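PDB 3IH8: salt-tolerant glutaminase from Micrococcus luteus, which probably hydrolyses L-glutamine to L-glutamate and ammonium. Local coordinates for the interface of chains A and B. Residues are numbered along the deposited sequence; one frame, centred on the assembly and turned at random. Chains: chain A/B, Salt-tolerant glutaminase.

The interface of chains A and B. Residues chain A 244, 247-248, 250-252; chain B 89-91, 232, 239.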
ATOM      1  N   ASP A 244      -7.292  16.620   4.485  1.00 30.29           N
ATOM      2  CA  ASP A 244      -7.486  16.912   3.066  1.00 34.98           C
ATOM      3  C   ASP A 244      -6.198  16.912   2.258  1.00 37.22           C
ATOM      4  O   ASP A 244      -6.229  17.062   1.036  1.00 39.11           O
ATOM      5  CB  ASP A 244      -8.212  18.246   2.865  1.00 39.66           C
ATOM      6  CG  ASP A 244      -9.693  18.149   3.179  1.00 46.94           C
ATOM      7  OD1 ASP A 244     -10.286  17.081   2.907  1.00 46.72           O
ATOM      8  OD2 ASP A 244     -10.267  19.141   3.685  1.00 51.65           O
ATOM      9  N   GLY A 247      -4.329  12.829  -0.106  1.00 26.20           N
ATOM     10  CA  GLY A 247      -4.031  12.417  -1.469  1.00 25.95           C
ATOM     11  C   GLY A 247      -2.603  12.783  -1.840  1.00 27.53           C
ATOM     12  O   GLY A 247      -1.815  11.926  -2.252  1.00 25.75           O
ATOM     13  N   GLN A 248      -2.265  14.059  -1.689  1.00 28.96           N
ATOM     14  CA  GLN A 248      -0.921  14.536  -1.991  1.00 33.19           C
ATOM     15  C   GLN A 248       0.123  13.802  -1.145  1.00 28.55           C
ATOM     16  O   GLN A 248       1.209  13.479  -1.626  1.00 26.90           O
ATOM     17  CB  GLN A 248      -0.832  16.052  -1.745  1.00 41.23           C
ATOM     18  CG  GLN A 248       0.575  16.638  -1.876  1.00 50.49           C
ATOM     19  CD  GLN A 248       1.428  16.426  -0.624  1.00 59.25           C
ATOM     20  OE1 GLN A 248       2.634  16.182  -0.715  1.00 63.16           O
ATOM     21  NE2 GLN A 248       0.805  16.532   0.548  1.00 58.82           N
ATOM     22  N   LEU A 250      -0.127  10.710   0.174  1.00 23.87           N
ATOM     23  CA  LEU A 250       0.010   9.322  -0.258  1.00 21.48           C
ATOM     24  C   LEU A 250       0.956   9.295  -1.450  1.00 20.12           C
ATOM     25  O   LEU A 250       1.902   8.510  -1.502  1.00 16.70           O
ATOM     26  CB  LEU A 250      -1.348   8.748  -0.688  1.00 21.11           C
ATOM     27  CG  LEU A 250      -1.546   7.217  -0.641  1.00 28.17           C
ATOM     28  CD1 LEU A 250      -2.681   6.835  -1.573  1.00 21.91           C
ATOM     29  CD2 LEU A 250      -0.282   6.468  -1.030  1.00 30.91           C
ATOM     30  N   ALA A 251       0.703  10.187  -2.402  1.00 20.68           N
ATOM     31  CA  ALA A 251       1.505  10.231  -3.619  1.00 24.20           C
ATOM     32  C   ALA A 251       2.973  10.588  -3.404  1.00 26.24           C
ATOM     33  O   ALA A 251       3.863   9.834  -3.799  1.00 26.93           O
ATOM     34  CB  ALA A 251       0.874  11.205  -4.632  1.00 20.84           C
ATOM     35  N   ASP A 252       3.214  11.721  -2.757  1.00 25.15           N
ATOM     36  CA  ASP A 252       4.569  12.201  -2.539  1.00 29.19           C
ATOM     37  C   ASP A 252       5.389  11.617  -1.393  1.00 26.91           C
ATOM     38  O   ASP A 252       6.614  11.714  -1.414  1.00 26.42           O
ATOM     39  CB  ASP A 252       4.530  13.729  -2.445  1.00 32.93           C
ATOM     40  CG  ASP A 252       4.079  14.372  -3.755  1.00 37.56           C
ATOM     41  OD1 ASP A 252       3.601  15.527  -3.707  1.00 41.54           O
ATOM     42  OD2 ASP A 252       4.209  13.714  -4.827  1.00 32.77           O
TER
ATOM     43  N   LEU B  89      -3.484  16.367  -7.009  1.00 29.55           N
ATOM     44  CA  LEU B  89      -3.423  15.016  -6.457  1.00 28.98           C
ATOM     45  C   LEU B  89      -4.465  14.884  -5.354  1.00 30.90           C
ATOM     46  O   LEU B  89      -4.333  14.056  -4.449  1.00 32.30           O
ATOM     47  CB  LEU B  89      -2.025  14.752  -5.881  1.00 26.65           C
ATOM     48  CG  LEU B  89      -0.823  14.815  -6.841  1.00 27.76           C
ATOM     49  CD1 LEU B  89       0.419  15.287  -6.082  1.00 23.69           C
ATOM     50  CD2 LEU B  89      -0.588  13.444  -7.496  1.00 19.53           C
ATOM     51  N   ASN B  90      -5.500  15.709  -5.427  1.00 31.01           N
ATOM     52  CA  ASN B  90      -6.550  15.682  -4.418  1.00 32.11           C
ATOM     53  C   ASN B  90      -7.768  14.906  -4.877  1.00 29.42           C
ATOM     54  O   ASN B  90      -8.270  15.100  -5.987  1.00 30.07           O
ATOM     55  CB  ASN B  90      -6.982  17.104  -4.062  1.00 38.10           C
ATOM     56  CG  ASN B  90      -5.807  18.022  -3.833  1.00 48.18           C
ATOM     57  OD1 ASN B  90      -4.949  17.764  -2.979  1.00 47.32           O
ATOM     58  ND2 ASN B  90      -5.752  19.104  -4.600  1.00 53.60           N
ATOM     59  N   PRO B  91      -8.267  14.011  -4.024  1.00 25.55           N
ATOM     60  CA  PRO B  91      -9.447  13.247  -4.429  1.00 27.30           C
ATOM     61  C   PRO B  91     -10.699  14.128  -4.429  1.00 24.62           C
ATOM     62  O   PRO B  91     -10.746  15.155  -3.744  1.00 24.45           O
ATOM     63  CB  PRO B  91      -9.504  12.133  -3.386  1.00 30.05           C
ATOM     64  CG  PRO B  91      -8.902  12.773  -2.170  1.00 26.77           C
ATOM     65  CD  PRO B  91      -7.743  13.553  -2.724  1.00 23.31           C
ATOM     66  N   ARG B 232       3.362   6.739  -8.834  1.00 24.15           N
ATOM     67  CA  ARG B 232       2.461   7.887  -8.777  1.00 20.72           C
ATOM     68  C   ARG B 232       1.089   7.488  -9.324  1.00 22.91           C
ATOM     69  O   ARG B 232       0.057   7.834  -8.757  1.00 22.93           O
ATOM     70  CB  ARG B 232       3.047   9.060  -9.578  1.00 13.93           C
ATOM     71  CG  ARG B 232       2.025  10.112  -9.978  1.00 20.79           C
ATOM     72  CD  ARG B 232       1.444  10.827  -8.763  1.00 24.77           C
ATOM     73  NE  ARG B 232       2.363  11.826  -8.224  1.00 22.51           N
ATOM     74  CZ  ARG B 232       2.638  12.987  -8.811  1.00 23.90           C
ATOM     75  NH1 ARG B 232       2.062  13.303  -9.962  1.00 26.55           N
ATOM     76  NH2 ARG B 232       3.499  13.833  -8.248  1.00 23.39           N
ATOM     77  N   SER B 239      -6.124   6.899  -4.107  1.00 28.42           N
ATOM     78  CA  SER B 239      -6.742   8.055  -3.457  1.00 27.93           C
ATOM     79  C   SER B 239      -7.918   8.655  -4.214  1.00 25.92           C
ATOM     80  O   SER B 239      -8.782   9.298  -3.616  1.00 24.79           O
ATOM     81  CB  SER B 239      -5.703   9.163  -3.235  1.00 26.94           C
ATOM     82  OG  SER B 239      -5.484   9.888  -4.440  1.00 28.87           O
TER
HETATM   83  O   HOH W   1      -4.600  15.712  -1.075  1.00 27.37           O
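Helix 246-252 of chain A rests with one flank on the loop B:Leu89 to B:Pro91 and on helix 227-240 of chain B, forming part of a two-fold symmetric interface between identical subunits of this homotetrameric enzyme. B:Leu89 fills the centre. Its CB packs on CA of A:Gln248, a poorly ordered residue, at 4.0 Å, and chi1 of -61° sets CG beside its own backbone N and anti to the carbonyl carbon. From there the branches part: CD2 reaches the methyl CB of A:Ala251 at 3.9 Å, while CD1 approaches the carboxylate oxygen OD1 of A:Asp252, whose side chain crosses the leucine at about a right angle. CD2 also lies over one face of the B:Arg232 guanidinium, towards its rim, so the leucine backs the guanidinium group within its own subunit. B:Arg232 bends at chi2 and chi3, passes A:Ala251 CB with its NE and runs alongside A:Asp252; its NH2 and the carboxylate OD2 form a long salt bridge of 3.5 Å, weak as a hydrogen bond, with the two planes turned 54° apart. At the other end, A:Gly247, bearing no side chain, brings its CA to within 4.1 Å of both B:Ser239 CB and B:Pro91 CD. An ordered water joins the chains near the helix start, linking A:Asp244 O and, less securely, A:Gln248 N to the side-chain carbonyl OD1 of B:Asn90, which lies 2.8 Å from the water oxygen.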